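Local coordinates for hypothetical 33.3 KDA protein IN ade3-ser2 intergenic region (PDB 1ODF), which is probably an ATP-dependent kinase of the GLYK family, its substrate not yet known, with a structure closely resembling E. coli pantothenate kinase, at residues 162-167 with 192-198; 177-182 with 250-255; 261-265 with 284-288. All blocks are in the same frame, centred on the assembly; numbering follows the deposited sequence.

Interaction 1 of 3, residues 162-167 with 192-198; sequences FLGFNP and YSDLLWR
The indole of Trp197 lies flat against the backbone of Leu163 and Gly164, and its other face is covered by its own segment. Gly164 CA stands 3.4 Å from the centroid of the five-membered ring of Trp197 and only 9° off the normal, a CH-pi contact squarely over the face. Leu163 CA makes a second one, off-centre over the six-membered ring, while Leu163 CD2 reaches Trp197 CZ3 at 3.7 Å with the two side chains crossing at about a right angle. Behind the indole sits Ser193 CA, so the ring is clamped between the 162-165 turn and the end of helix 182-195. What puts it there is the first torsion of Trp197, with CG lodged between the backbone N and the carbonyl carbon.

The ring edge carries the polar part. Trp197 NE1 is 2.8 Å from Asn166 OD1, which lies almost in the indole plane; the bond is bent, 130° at the hydrogen, and NE1 stands above the amide's carbonyl plane. Trp197 NE1 also makes a weak bond to Phe165 O at 3.1 Å, so one donor is shared by two oxygens.

A second aromatic contact lies beside it: Phe162 turns its CE1-CZ edge to the face of Tyr192, a T-shaped pair with planes at 86° and Phe162 CZ 3.6 Å from Tyr192 CE2. The Tyr192 hydroxyl is held elsewhere, by Gly100 N and His102 ND1.

Phe162 to Phe165 forms a type II beta turn, closed by Phe165 N to Phe162 O, with Gly164 at positive phi. The turn follows the C-terminal end of strand 155-160, one of the parallel strands of the mixed sheet, the end where P-loop kinases bind nucleotide, and Phe165 lies near the predicted ATP loop without touching it.

Interaction 2 of 3, residues 177-182 with 250-255; sequences LLTGDM and PSYKLY
Met182 reaches across to helix 249-262 and settles as a knob into a hole formed by Pro250, Ser251, Leu254 and Tyr255. Its CB points toward the helix, and the next atom, Met182 CG, already touches Pro250 CB at 3.7 Å, the two side chains crossing at about a right angle. Bends at chi2 (-51°) and chi3 (-71°) then fold the chain over the proline: Met182 SD stays 3.8 Å from Pro250 CB, and the methyl turns inward to the floor of the hole. There Met182 CE meets Ser251 OG at 3.6 Å, Tyr255 CE1 at 4.0 Å and, more loosely, Leu254 CD1.

Met182 closes a type II' beta turn that starts at Thr179, its N bonded to Thr179 O, and it opens helix 182-195; the contact therefore joins the start of that helix to the side of helix 249-262, two helices of the P-loop kinase fold. An alanine here would be likely to leave the hole between Pro250 and Tyr255 unfilled, since everything from CG outward makes the contact.

The leucines ahead of the turn extend the apolar surface along the helix. Leu177 CB lies 3.9 Å from Leu254 CG, while its CD1 rests against the carbonyl oxygen of Lys253. Leu178, the centre of an inverse gamma turn, brings CD1 to 3.9 Å from Leu254 CD1, so that Leu177 and Leu178 both rest on Leu254. No hydrogen bond crosses between the segments; the Tyr255 hydroxyl is bonded to Asn186 of helix 182-195.

Interaction 3 of 3, residues 261-265 with 284-288; sequences RSESL and TKTRC
Glu263, the first residue beyond helix 249-262, is held from strand 281-287 at both its carboxylate and its backbone carbonyl. Its positive phi (51°) turns the chain out of the helix, and its side chain, extended beyond CG, heads for the strand. Lys285 sets off with CG trans to its own N (chi1 -165°), runs straight to CE and bends only at chi4, which folds NZ back onto the acid. Lys285 NZ then lies 3.0 Å from Glu263 OE1, on the syn lone pair, with a weaker bond to Glu263 OE2 at 3.1 Å.

Arg287 leaves the strand in the same first torsion but kinks at chi2, carrying its aliphatic part along Glu263: Arg287 CD packs 3.5 Å from Glu263 CB. Beyond it, Arg287 NH2 donates to Glu263 O at 3.0 Å, nearly straight at 174°. The oxygen lies practically in the guanidinium plane, yet the nitrogen stands well above the carbonyl plane.

Lys285 probably offsets the charge of the carboxylate, while Arg287 takes the carbonyl, so the two cations divide one residue between them; the acid, with both charges near, is likely to stay ionised at this partly exposed surface.

How the interactions relate
Helix 249-262 runs through all three regions: interaction 2 uses its side, interaction 3 its C-terminal end, and Tyr255 on it packs against the loop of interaction 1, with Phe165 CG 3.6 Å from Tyr255 CB. Interaction 1 is thus the hub. It also touches interaction 3, where Gly164 CA is 3.6 Å from Leu265 CD1, whereas interactions 2 and 3 are separate, about 7 Å apart at their nearest atoms. Toward the predicted ATP site, the side chain of Phe165 in interaction 1 lies about 7 Å from that of Pro39, and the side chain of Ser251 in interaction 2 about 8 Å from that of Gln40. Interaction 3 lies away from that site.

Interaction 1 of 3, residues 162-167 with 192-198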
ATOM      1  N   PHE A 162      -1.528  -2.820  -2.804  1.00 31.24           N
ATOM      2  CA  PHE A 162      -2.941  -2.964  -3.163  1.00 30.88           C
ATOM      3  C   PHE A 162      -3.846  -1.793  -2.737  1.00 29.71           C
ATOM      4  O   PHE A 162      -5.074  -1.908  -2.758  1.00 30.07           O
ATOM      5  CB  PHE A 162      -3.492  -4.271  -2.585  1.00 31.26           C
ATOM      6  CG  PHE A 162      -3.558  -4.290  -1.079  1.00 31.60           C
ATOM      7  CD1 PHE A 162      -4.730  -3.918  -0.412  1.00 29.19           C
ATOM      8  CD2 PHE A 162      -2.454  -4.679  -0.326  1.00 31.83           C
ATOM      9  CE1 PHE A 162      -4.802  -3.936   0.987  1.00 30.78           C
ATOM     10  CE2 PHE A 162      -2.510  -4.701   1.082  1.00 33.32           C
ATOM     11  CZ  PHE A 162      -3.689  -4.329   1.740  1.00 31.63           C
ATOM     12  N   LEU A 163      -3.251  -0.672  -2.354  1.00 28.01           N
ATOM     13  CA  LEU A 163      -4.045   0.473  -1.949  1.00 29.24           C
ATOM     14  C   LEU A 163      -4.846   1.003  -3.140  1.00 30.60           C
ATOM     15  O   LEU A 163      -4.297   1.254  -4.220  1.00 29.03           O
ATOM     16  CB  LEU A 163      -3.147   1.581  -1.396  1.00 29.09           C
ATOM     17  CG  LEU A 163      -2.256   1.267  -0.189  1.00 30.52           C
ATOM     18  CD1 LEU A 163      -1.637   2.561   0.328  1.00 29.50           C
ATOM     19  CD2 LEU A 163      -3.065   0.600   0.907  1.00 28.97           C
ATOM     20  N   GLY A 164      -6.150   1.167  -2.944  1.00 28.94           N
ATOM     21  CA  GLY A 164      -6.978   1.669  -4.021  1.00 31.13           C
ATOM     22  C   GLY A 164      -7.838   0.594  -4.662  1.00 32.06           C
ATOM     23  O   GLY A 164      -8.839   0.913  -5.306  1.00 31.73           O
ATOM     24  N   PHE A 165      -7.455  -0.673  -4.500  1.00 32.83           N
ATOM     25  CA  PHE A 165      -8.234  -1.775  -5.062  1.00 33.51           C
ATOM     26  C   PHE A 165      -9.591  -1.793  -4.373  1.00 33.33           C
ATOM     27  O   PHE A 165      -9.688  -1.566  -3.163  1.00 34.22           O
ATOM     28  CB  PHE A 165      -7.539  -3.124  -4.820  1.00 33.46           C
ATOM     29  CG  PHE A 165      -6.246  -3.300  -5.569  1.00 34.53           C
ATOM     30  CD1 PHE A 165      -5.680  -2.246  -6.289  1.00 33.13           C
ATOM     31  CD2 PHE A 165      -5.563  -4.520  -5.512  1.00 34.80           C
ATOM     32  CE1 PHE A 165      -4.447  -2.401  -6.940  1.00 32.73           C
ATOM     33  CE2 PHE A 165      -4.332  -4.687  -6.156  1.00 32.46           C
ATOM     34  CZ  PHE A 165      -3.772  -3.622  -6.870  1.00 32.92           C
ATOM     35  N   ASN A 166     -10.639  -2.069  -5.134  1.00 33.38           N
ATOM     36  CA  ASN A 166     -11.980  -2.114  -4.564  1.00 35.53           C
ATOM     37  C   ASN A 166     -12.650  -3.469  -4.745  1.00 34.38           C
ATOM     38  O   ASN A 166     -12.551  -4.100  -5.803  1.00 32.47           O
ATOM     39  CB  ASN A 166     -12.863  -1.011  -5.160  1.00 34.68           C
ATOM     40  CG  ASN A 166     -12.390   0.394  -4.768  1.00 34.95           C
ATOM     41  OD1 ASN A 166     -12.182   0.687  -3.595  1.00 33.72           O
ATOM     42  ND2 ASN A 166     -12.225   1.258  -5.756  1.00 36.06           N
ATOM     43  N   PRO A 167     -13.345  -3.931  -3.702  1.00 33.40           N
ATOM     44  CA  PRO A 167     -14.036  -5.219  -3.737  1.00 31.99           C
ATOM     45  C   PRO A 167     -15.107  -5.324  -4.805  1.00 34.15           C
ATOM     46  O   PRO A 167     -15.759  -4.335  -5.158  1.00 30.88           O
ATOM     47  CB  PRO A 167     -14.610  -5.340  -2.324  1.00 32.04           C
ATOM     48  CG  PRO A 167     -14.796  -3.908  -1.901  1.00 33.75           C
ATOM     49  CD  PRO A 167     -13.530  -3.266  -2.400  1.00 31.53           C
ATOM     50  N   TYR A 192     -10.511  -2.268   4.102  1.00 33.98           N
ATOM     51  CA  TYR A 192      -9.498  -1.268   3.806  1.00 33.09           C
ATOM     52  C   TYR A 192     -10.128  -0.146   3.004  1.00 34.13           C
ATOM     53  O   TYR A 192      -9.984   1.027   3.340  1.00 32.27           O
ATOM     54  CB  TYR A 192      -8.352  -1.867   2.988  1.00 33.20           C
ATOM     55  CG  TYR A 192      -7.672  -3.068   3.611  1.00 32.50           C
ATOM     56  CD1 TYR A 192      -8.282  -4.328   3.596  1.00 31.51           C
ATOM     57  CD2 TYR A 192      -6.396  -2.956   4.174  1.00 30.83           C
ATOM     58  CE1 TYR A 192      -7.633  -5.448   4.119  1.00 32.03           C
ATOM     59  CE2 TYR A 192      -5.738  -4.071   4.700  1.00 30.52           C
ATOM     60  CZ  TYR A 192      -6.361  -5.311   4.664  1.00 32.21           C
ATOM     61  OH  TYR A 192      -5.707  -6.418   5.142  1.00 35.35           O
ATOM     62  N   SER A 193     -10.821  -0.519   1.931  0.50 33.37           N
ATOM     63  CA  SER A 193     -11.484   0.439   1.059  0.50 32.86           C
ATOM     64  C   SER A 193     -12.462   1.324   1.832  0.50 32.86           C
ATOM     65  O   SER A 193     -12.440   2.548   1.711  0.50 31.79           O
ATOM     66  CB  SER A 193     -12.234  -0.310  -0.042  0.50 34.71           C
ATOM     67  OG  SER A 193     -13.133  -1.262   0.511  0.50 34.79           O
ATOM     68  N   ASP A 194     -13.313   0.689   2.632  1.00 33.09           N
ATOM     69  CA  ASP A 194     -14.316   1.393   3.425  1.00 35.59           C
ATOM     70  C   ASP A 194     -13.698   2.379   4.405  1.00 36.54           C
ATOM     71  O   ASP A 194     -14.193   3.488   4.599  1.00 36.67           O
ATOM     72  CB  ASP A 194     -15.153   0.379   4.207  1.00 36.89           C
ATOM     73  CG  ASP A 194     -16.346   1.013   4.901  1.00 38.22           C
ATOM     74  OD1 ASP A 194     -17.261   1.474   4.184  1.00 38.07           O
ATOM     75  OD2 ASP A 194     -16.366   1.053   6.153  1.00 36.88           O
ATOM     76  N   LEU A 195     -12.604   1.950   5.012  1.00 36.72           N
ATOM     77  CA  LEU A 195     -11.885   2.740   5.993  1.00 37.22           C
ATOM     78  C   LEU A 195     -10.985   3.829   5.393  1.00 36.96           C
ATOM     79  O   LEU A 195     -10.755   4.871   6.023  1.00 34.86           O
ATOM     80  CB  LEU A 195     -11.042   1.785   6.831  1.00 39.62           C
ATOM     81  CG  LEU A 195     -10.444   2.240   8.155  1.00 44.52           C
ATOM     82  CD1 LEU A 195     -11.532   2.808   9.068  1.00 43.11           C
ATOM     83  CD2 LEU A 195      -9.759   1.035   8.804  1.00 46.96           C
ATOM     84  N   LEU A 196     -10.513   3.608   4.165  1.00 33.76           N
ATOM     85  CA  LEU A 196      -9.584   4.545   3.539  1.00 33.10           C
ATOM     86  C   LEU A 196      -9.979   5.276   2.250  1.00 33.14           C
ATOM     87  O   LEU A 196     -10.598   6.341   2.308  1.00 32.84           O
ATOM     88  CB  LEU A 196      -8.237   3.832   3.327  1.00 30.49           C
ATOM     89  CG  LEU A 196      -7.615   3.262   4.608  1.00 29.84           C
ATOM     90  CD1 LEU A 196      -6.505   2.259   4.274  1.00 29.26           C
ATOM     91  CD2 LEU A 196      -7.094   4.405   5.459  1.00 28.64           C
ATOM     92  N   TRP A 197      -9.624   4.716   1.090  1.00 32.62           N
ATOM     93  CA  TRP A 197      -9.899   5.401  -0.176  1.00 33.60           C
ATOM     94  C   TRP A 197     -11.356   5.540  -0.604  1.00 34.90           C
ATOM     95  O   TRP A 197     -11.646   6.223  -1.578  1.00 33.45           O
ATOM     96  CB  TRP A 197      -9.059   4.794  -1.307  1.00 32.47           C
ATOM     97  CG  TRP A 197      -9.176   3.315  -1.439  1.00 32.85           C
ATOM     98  CD1 TRP A 197     -10.094   2.625  -2.173  1.00 33.53           C
ATOM     99  CD2 TRP A 197      -8.352   2.335  -0.802  1.00 31.09           C
ATOM    100  NE1 TRP A 197      -9.894   1.274  -2.033  1.00 33.56           N
ATOM    101  CE2 TRP A 197      -8.829   1.068  -1.195  1.00 32.89           C
ATOM    102  CE3 TRP A 197      -7.255   2.404   0.066  1.00 31.72           C
ATOM    103  CZ2 TRP A 197      -8.247  -0.126  -0.752  1.00 32.97           C
ATOM    104  CZ3 TRP A 197      -6.675   1.214   0.508  1.00 32.64           C
ATOM    105  CH2 TRP A 197      -7.175  -0.032   0.095  1.00 30.82           C
ATOM    106  N   ARG A 198     -12.270   4.904   0.124  1.00 37.74           N
ATOM    107  CA  ARG A 198     -13.699   5.022  -0.167  1.00 39.83           C
ATOM    108  C   ARG A 198     -14.349   5.711   1.035  1.00 39.27           C
ATOM    109  O   ARG A 198     -15.565   5.881   1.083  1.00 42.11           O
ATOM    110  CB  ARG A 198     -14.342   3.646  -0.393  1.00 42.62           C
ATOM    111  CG  ARG A 198     -13.826   2.921  -1.621  1.00 47.12           C
ATOM    112  CD  ARG A 198     -14.349   3.544  -2.895  1.00 54.45           C
ATOM    113  NE  ARG A 198     -15.690   3.062  -3.218  1.00 59.76           N
ATOM    114  CZ  ARG A 198     -16.628   3.800  -3.807  1.00 61.60           C
ATOM    115  NH1 ARG A 198     -16.374   5.064  -4.138  1.00 62.07           N
ATOM    116  NH2 ARG A 198     -17.821   3.273  -4.062  1.00 61.09           N
TER

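Interaction 2 of 3, residues 177-182 with 250-255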
ATOM      1  N   LEU A 177     -12.585 -14.773 -12.430  1.00 73.28           N
ATOM      2  CA  LEU A 177     -11.390 -14.471 -11.642  1.00 71.31           C
ATOM      3  C   LEU A 177     -11.706 -14.524 -10.143  1.00 69.42           C
ATOM      4  O   LEU A 177     -10.852 -14.864  -9.316  1.00 68.83           O
ATOM      5  CB  LEU A 177     -10.856 -13.083 -12.023  1.00 71.56           C
ATOM      6  CG  LEU A 177     -10.319 -12.949 -13.454  1.00 70.97           C
ATOM      7  CD1 LEU A 177     -10.152 -11.489 -13.828  1.00 70.97           C
ATOM      8  CD2 LEU A 177      -8.996 -13.694 -13.562  1.00 70.90           C
ATOM      9  N   LEU A 178     -12.947 -14.196  -9.803  1.00 66.76           N
ATOM     10  CA  LEU A 178     -13.371 -14.197  -8.417  1.00 63.81           C
ATOM     11  C   LEU A 178     -13.916 -15.553  -8.006  1.00 62.58           C
ATOM     12  O   LEU A 178     -15.120 -15.795  -8.051  1.00 62.77           O
ATOM     13  CB  LEU A 178     -14.427 -13.115  -8.185  1.00 60.55           C
ATOM     14  CG  LEU A 178     -14.880 -12.981  -6.730  1.00 59.00           C
ATOM     15  CD1 LEU A 178     -13.662 -12.829  -5.822  1.00 56.05           C
ATOM     16  CD2 LEU A 178     -15.817 -11.793  -6.597  1.00 55.52           C
ATOM     17  N   THR A 179     -13.020 -16.439  -7.604  1.00 61.59           N
ATOM     18  CA  THR A 179     -13.433 -17.761  -7.182  1.00 60.88           C
ATOM     19  C   THR A 179     -12.483 -18.309  -6.134  1.00 59.47           C
ATOM     20  O   THR A 179     -11.502 -17.661  -5.767  1.00 59.10           O
ATOM     21  CB  THR A 179     -13.452 -18.729  -8.360  1.00 62.58           C
ATOM     22  OG1 THR A 179     -14.006 -19.980  -7.936  1.00 64.99           O
ATOM     23  CG2 THR A 179     -12.029 -18.950  -8.881  1.00 61.59           C
ATOM     24  N   GLY A 180     -12.787 -19.511  -5.661  1.00 56.88           N
ATOM     25  CA  GLY A 180     -11.951 -20.155  -4.669  1.00 54.26           C
ATOM     26  C   GLY A 180     -11.523 -19.276  -3.515  1.00 53.74           C
ATOM     27  O   GLY A 180     -12.342 -18.608  -2.877  1.00 52.05           O
ATOM     28  N   ASP A 181     -10.222 -19.269  -3.253  1.00 52.70           N
ATOM     29  CA  ASP A 181      -9.670 -18.498  -2.149  1.00 51.47           C
ATOM     30  C   ASP A 181      -9.841 -16.987  -2.292  1.00 50.12           C
ATOM     31  O   ASP A 181      -9.775 -16.258  -1.299  1.00 49.99           O
ATOM     32  CB  ASP A 181      -8.185 -18.839  -1.967  1.00 52.13           C
ATOM     33  CG  ASP A 181      -7.950 -20.321  -1.675  1.00 54.29           C
ATOM     34  OD1 ASP A 181      -8.793 -20.939  -0.990  1.00 54.86           O
ATOM     35  OD2 ASP A 181      -6.912 -20.862  -2.114  1.00 53.12           O
ATOM     36  N   MET A 182     -10.066 -16.513  -3.513  1.00 47.08           N
ATOM     37  CA  MET A 182     -10.226 -15.080  -3.732  1.00 45.87           C
ATOM     38  C   MET A 182     -11.532 -14.530  -3.199  1.00 45.39           C
ATOM     39  O   MET A 182     -11.655 -13.333  -2.969  1.00 46.83           O
ATOM     40  CB  MET A 182     -10.108 -14.733  -5.218  1.00 44.22           C
ATOM     41  CG  MET A 182      -8.675 -14.611  -5.703  1.00 42.75           C
ATOM     42  SD  MET A 182      -7.681 -13.509  -4.657  1.00 41.38           S
ATOM     43  CE  MET A 182      -8.393 -11.865  -5.083  1.00 40.31           C
ATOM     44  N   PRO A 250      -3.614 -13.272  -8.581  1.00 42.45           N
ATOM     45  CA  PRO A 250      -5.079 -13.244  -8.706  1.00 40.94           C
ATOM     46  C   PRO A 250      -5.626 -11.844  -8.395  1.00 40.58           C
ATOM     47  O   PRO A 250      -6.476 -11.316  -9.120  1.00 38.82           O
ATOM     48  CB  PRO A 250      -5.531 -14.292  -7.693  1.00 40.50           C
ATOM     49  CG  PRO A 250      -4.394 -15.288  -7.725  1.00 40.56           C
ATOM     50  CD  PRO A 250      -3.177 -14.393  -7.728  1.00 40.16           C
ATOM     51  N   SER A 251      -5.119 -11.244  -7.322  1.00 37.75           N
ATOM     52  CA  SER A 251      -5.545  -9.902  -6.934  1.00 36.58           C
ATOM     53  C   SER A 251      -5.268  -8.902  -8.052  1.00 36.59           C
ATOM     54  O   SER A 251      -6.119  -8.089  -8.393  1.00 35.92           O
ATOM     55  CB  SER A 251      -4.818  -9.463  -5.666  1.00 32.86           C
ATOM     56  OG  SER A 251      -5.244 -10.234  -4.565  1.00 31.49           O
ATOM     57  N   TYR A 252      -4.065  -8.970  -8.615  1.00 37.53           N
ATOM     58  CA  TYR A 252      -3.677  -8.076  -9.699  1.00 37.46           C
ATOM     59  C   TYR A 252      -4.645  -8.197 -10.867  1.00 35.98           C
ATOM     60  O   TYR A 252      -5.181  -7.194 -11.341  1.00 33.84           O
ATOM     61  CB  TYR A 252      -2.245  -8.397 -10.172  1.00 38.92           C
ATOM     62  CG  TYR A 252      -1.160  -7.875  -9.253  1.00 42.05           C
ATOM     63  CD1 TYR A 252      -0.101  -8.694  -8.848  1.00 40.77           C
ATOM     64  CD2 TYR A 252      -1.199  -6.564  -8.773  1.00 43.17           C
ATOM     65  CE1 TYR A 252       0.888  -8.214  -7.980  1.00 42.19           C
ATOM     66  CE2 TYR A 252      -0.214  -6.078  -7.907  1.00 42.50           C
ATOM     67  CZ  TYR A 252       0.822  -6.905  -7.512  1.00 43.65           C
ATOM     68  OH  TYR A 252       1.774  -6.424  -6.632  1.00 44.90           O
ATOM     69  N   LYS A 253      -4.872  -9.430 -11.312  1.00 35.12           N
ATOM     70  CA  LYS A 253      -5.769  -9.693 -12.429  1.00 38.41           C
ATOM     71  C   LYS A 253      -7.196  -9.212 -12.170  1.00 37.53           C
ATOM     72  O   LYS A 253      -7.874  -8.750 -13.082  1.00 38.32           O
ATOM     73  CB  LYS A 253      -5.809 -11.192 -12.746  1.00 41.89           C
ATOM     74  CG  LYS A 253      -4.479 -11.793 -13.144  1.00 47.35           C
ATOM     75  CD  LYS A 253      -4.632 -13.277 -13.468  1.00 49.71           C
ATOM     76  CE  LYS A 253      -3.315 -13.880 -13.947  1.00 55.15           C
ATOM     77  NZ  LYS A 253      -3.467 -15.300 -14.418  1.00 56.76           N
ATOM     78  N   LEU A 254      -7.650  -9.331 -10.928  1.00 36.10           N
ATOM     79  CA  LEU A 254      -8.999  -8.912 -10.590  1.00 37.09           C
ATOM     80  C   LEU A 254      -9.211  -7.399 -10.429  1.00 36.28           C
ATOM     81  O   LEU A 254     -10.155  -6.854 -10.991  1.00 35.33           O
ATOM     82  CB  LEU A 254      -9.454  -9.591  -9.295  1.00 38.87           C
ATOM     83  CG  LEU A 254     -10.788 -10.350  -9.306  1.00 42.40           C
ATOM     84  CD1 LEU A 254     -11.297 -10.461  -7.878  1.00 43.06           C
ATOM     85  CD2 LEU A 254     -11.811  -9.636 -10.177  1.00 40.87           C
ATOM     86  N   TYR A 255      -8.324  -6.729  -9.690  1.00 35.23           N
ATOM     87  CA  TYR A 255      -8.493  -5.302  -9.395  1.00 33.99           C
ATOM     88  C   TYR A 255      -7.640  -4.241 -10.074  1.00 33.41           C
ATOM     89  O   TYR A 255      -8.078  -3.098 -10.198  1.00 34.69           O
ATOM     90  CB  TYR A 255      -8.343  -5.076  -7.887  1.00 32.85           C
ATOM     91  CG  TYR A 255      -9.020  -6.105  -7.010  1.00 30.31           C
ATOM     92  CD1 TYR A 255      -8.270  -7.024  -6.271  1.00 28.95           C
ATOM     93  CD2 TYR A 255     -10.406  -6.127  -6.876  1.00 29.84           C
ATOM     94  CE1 TYR A 255      -8.891  -7.938  -5.410  1.00 30.91           C
ATOM     95  CE2 TYR A 255     -11.039  -7.029  -6.020  1.00 30.57           C
ATOM     96  CZ  TYR A 255     -10.280  -7.930  -5.290  1.00 32.59           C
ATOM     97  OH  TYR A 255     -10.911  -8.800  -4.434  1.00 33.74           O
TER

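Interaction 3 of 3, residues 261-265 with 284-288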
ATOM      1  N   ARG A 261      -7.309   2.469 -14.111  1.00 37.01           N
ATOM      2  CA  ARG A 261      -8.072   3.191 -15.130  1.00 36.89           C
ATOM      3  C   ARG A 261      -8.988   4.254 -14.531  1.00 36.06           C
ATOM      4  O   ARG A 261      -9.184   5.311 -15.120  1.00 35.63           O
ATOM      5  CB  ARG A 261      -8.892   2.193 -15.968  1.00 36.64           C
ATOM      6  CG  ARG A 261      -9.276   2.688 -17.370  1.00 35.60           C
ATOM      7  CD  ARG A 261      -9.972   1.589 -18.182  1.00 35.40           C
ATOM      8  NE  ARG A 261      -9.098   0.435 -18.437  1.00 36.09           N
ATOM      9  CZ  ARG A 261      -8.122   0.412 -19.346  1.00 34.01           C
ATOM     10  NH1 ARG A 261      -7.886   1.478 -20.104  1.00 33.16           N
ATOM     11  NH2 ARG A 261      -7.373  -0.673 -19.489  1.00 30.53           N
ATOM     12  N   SER A 262      -9.532   3.969 -13.352  1.00 35.91           N
ATOM     13  CA  SER A 262     -10.433   4.884 -12.661  1.00 36.41           C
ATOM     14  C   SER A 262      -9.760   6.189 -12.237  1.00 36.37           C
ATOM     15  O   SER A 262     -10.426   7.214 -12.097  1.00 36.22           O
ATOM     16  CB  SER A 262     -11.015   4.211 -11.422  1.00 39.18           C
ATOM     17  OG  SER A 262     -10.097   4.280 -10.337  1.00 46.36           O
ATOM     18  N   GLU A 263      -8.448   6.149 -12.014  1.00 35.72           N
ATOM     19  CA  GLU A 263      -7.706   7.339 -11.611  1.00 34.49           C
ATOM     20  C   GLU A 263      -8.362   8.038 -10.417  1.00 34.46           C
ATOM     21  O   GLU A 263      -8.613   9.250 -10.445  1.00 31.13           O
ATOM     22  CB  GLU A 263      -7.624   8.325 -12.774  1.00 37.02           C
ATOM     23  CG  GLU A 263      -6.778   7.868 -13.940  1.00 39.24           C
ATOM     24  CD  GLU A 263      -6.720   8.919 -15.030  1.00 41.99           C
ATOM     25  OE1 GLU A 263      -7.686   9.028 -15.815  1.00 44.57           O
ATOM     26  OE2 GLU A 263      -5.716   9.656 -15.094  1.00 45.01           O
ATOM     27  N   SER A 264      -8.641   7.286  -9.365  1.00 32.48           N
ATOM     28  CA  SER A 264      -9.279   7.907  -8.225  1.00 35.81           C
ATOM     29  C   SER A 264      -8.782   7.439  -6.868  1.00 34.84           C
ATOM     30  O   SER A 264      -9.530   7.471  -5.894  1.00 34.30           O
ATOM     31  CB  SER A 264     -10.797   7.726  -8.314  1.00 37.79           C
ATOM     32  OG  SER A 264     -11.152   6.366  -8.195  1.00 41.38           O
ATOM     33  N   LEU A 265      -7.533   6.985  -6.805  1.00 33.66           N
ATOM     34  CA  LEU A 265      -6.963   6.573  -5.530  1.00 32.97           C
ATOM     35  C   LEU A 265      -7.029   7.820  -4.638  1.00 31.55           C
ATOM     36  O   LEU A 265      -7.328   7.738  -3.450  1.00 29.44           O
ATOM     37  CB  LEU A 265      -5.508   6.121  -5.702  1.00 29.62           C
ATOM     38  CG  LEU A 265      -4.723   5.898  -4.403  1.00 31.65           C
ATOM     39  CD1 LEU A 265      -5.398   4.820  -3.559  1.00 27.99           C
ATOM     40  CD2 LEU A 265      -3.286   5.517  -4.726  1.00 29.41           C
ATOM     41  N   THR A 284       2.647   9.372 -18.403  1.00 47.20           N
ATOM     42  CA  THR A 284       2.192  10.027 -17.193  1.00 47.04           C
ATOM     43  C   THR A 284       0.825  10.659 -17.403  1.00 45.83           C
ATOM     44  O   THR A 284       0.482  11.063 -18.514  1.00 44.89           O
ATOM     45  CB  THR A 284       3.201  11.108 -16.767  1.00 48.38           C
ATOM     46  OG1 THR A 284       4.328  10.475 -16.145  1.00 54.12           O
ATOM     47  CG2 THR A 284       2.581  12.082 -15.799  1.00 51.23           C
ATOM     48  N   LYS A 285       0.041  10.727 -16.330  1.00 44.46           N
ATOM     49  CA  LYS A 285      -1.279  11.334 -16.388  1.00 43.76           C
ATOM     50  C   LYS A 285      -1.725  11.830 -15.006  1.00 44.71           C
ATOM     51  O   LYS A 285      -1.600  11.129 -13.993  1.00 43.75           O
ATOM     52  CB  LYS A 285      -2.296  10.333 -16.944  1.00 44.34           C
ATOM     53  CG  LYS A 285      -3.615  10.955 -17.382  1.00 44.85           C
ATOM     54  CD  LYS A 285      -4.486   9.934 -18.108  1.00 48.69           C
ATOM     55  CE  LYS A 285      -5.762  10.573 -18.678  1.00 51.92           C
ATOM     56  NZ  LYS A 285      -6.664  11.128 -17.619  1.00 51.95           N
ATOM     57  N   THR A 286      -2.230  13.057 -14.979  1.00 45.40           N
ATOM     58  CA  THR A 286      -2.708  13.664 -13.749  1.00 46.19           C
ATOM     59  C   THR A 286      -4.186  13.972 -13.869  1.00 47.02           C
ATOM     60  O   THR A 286      -4.595  14.779 -14.699  1.00 44.79           O
ATOM     61  CB  THR A 286      -1.962  14.963 -13.438  1.00 44.21           C
ATOM     62  OG1 THR A 286      -0.609  14.653 -13.097  1.00 47.18           O
ATOM     63  CG2 THR A 286      -2.617  15.695 -12.270  1.00 43.65           C
ATOM     64  N   ARG A 287      -4.985  13.316 -13.039  1.00 50.12           N
ATOM     65  CA  ARG A 287      -6.415  13.540 -13.048  1.00 54.07           C
ATOM     66  C   ARG A 287      -6.805  14.314 -11.799  1.00 56.58           C
ATOM     67  O   ARG A 287      -6.522  13.887 -10.681  1.00 56.51           O
ATOM     68  CB  ARG A 287      -7.177  12.213 -13.068  1.00 55.79           C
ATOM     69  CG  ARG A 287      -8.680  12.395 -13.242  1.00 59.57           C
ATOM     70  CD  ARG A 287      -9.476  11.316 -12.530  1.00 64.60           C
ATOM     71  NE  ARG A 287     -10.912  11.588 -12.583  1.00 67.89           N
ATOM     72  CZ  ARG A 287     -11.821  11.014 -11.794  1.00 68.46           C
ATOM     73  NH1 ARG A 287     -13.104  11.330 -11.924  1.00 69.49           N
ATOM     74  NH2 ARG A 287     -11.452  10.137 -10.869  1.00 67.03           N
ATOM     75  N   CYS A 288      -7.440  15.464 -11.989  1.00 60.23           N
ATOM     76  CA  CYS A 288      -7.887  16.265 -10.856  1.00 64.52           C
ATOM     77  C   CYS A 288      -9.413  16.229 -10.826  1.00 66.76           C
ATOM     78  O   CYS A 288     -10.076  17.027 -11.490  1.00 67.12           O
ATOM     79  CB  CYS A 288      -7.404  17.703 -10.982  1.00 64.56           C
ATOM     80  SG  CYS A 288      -7.884  18.692  -9.565  1.00 68.54           S
TER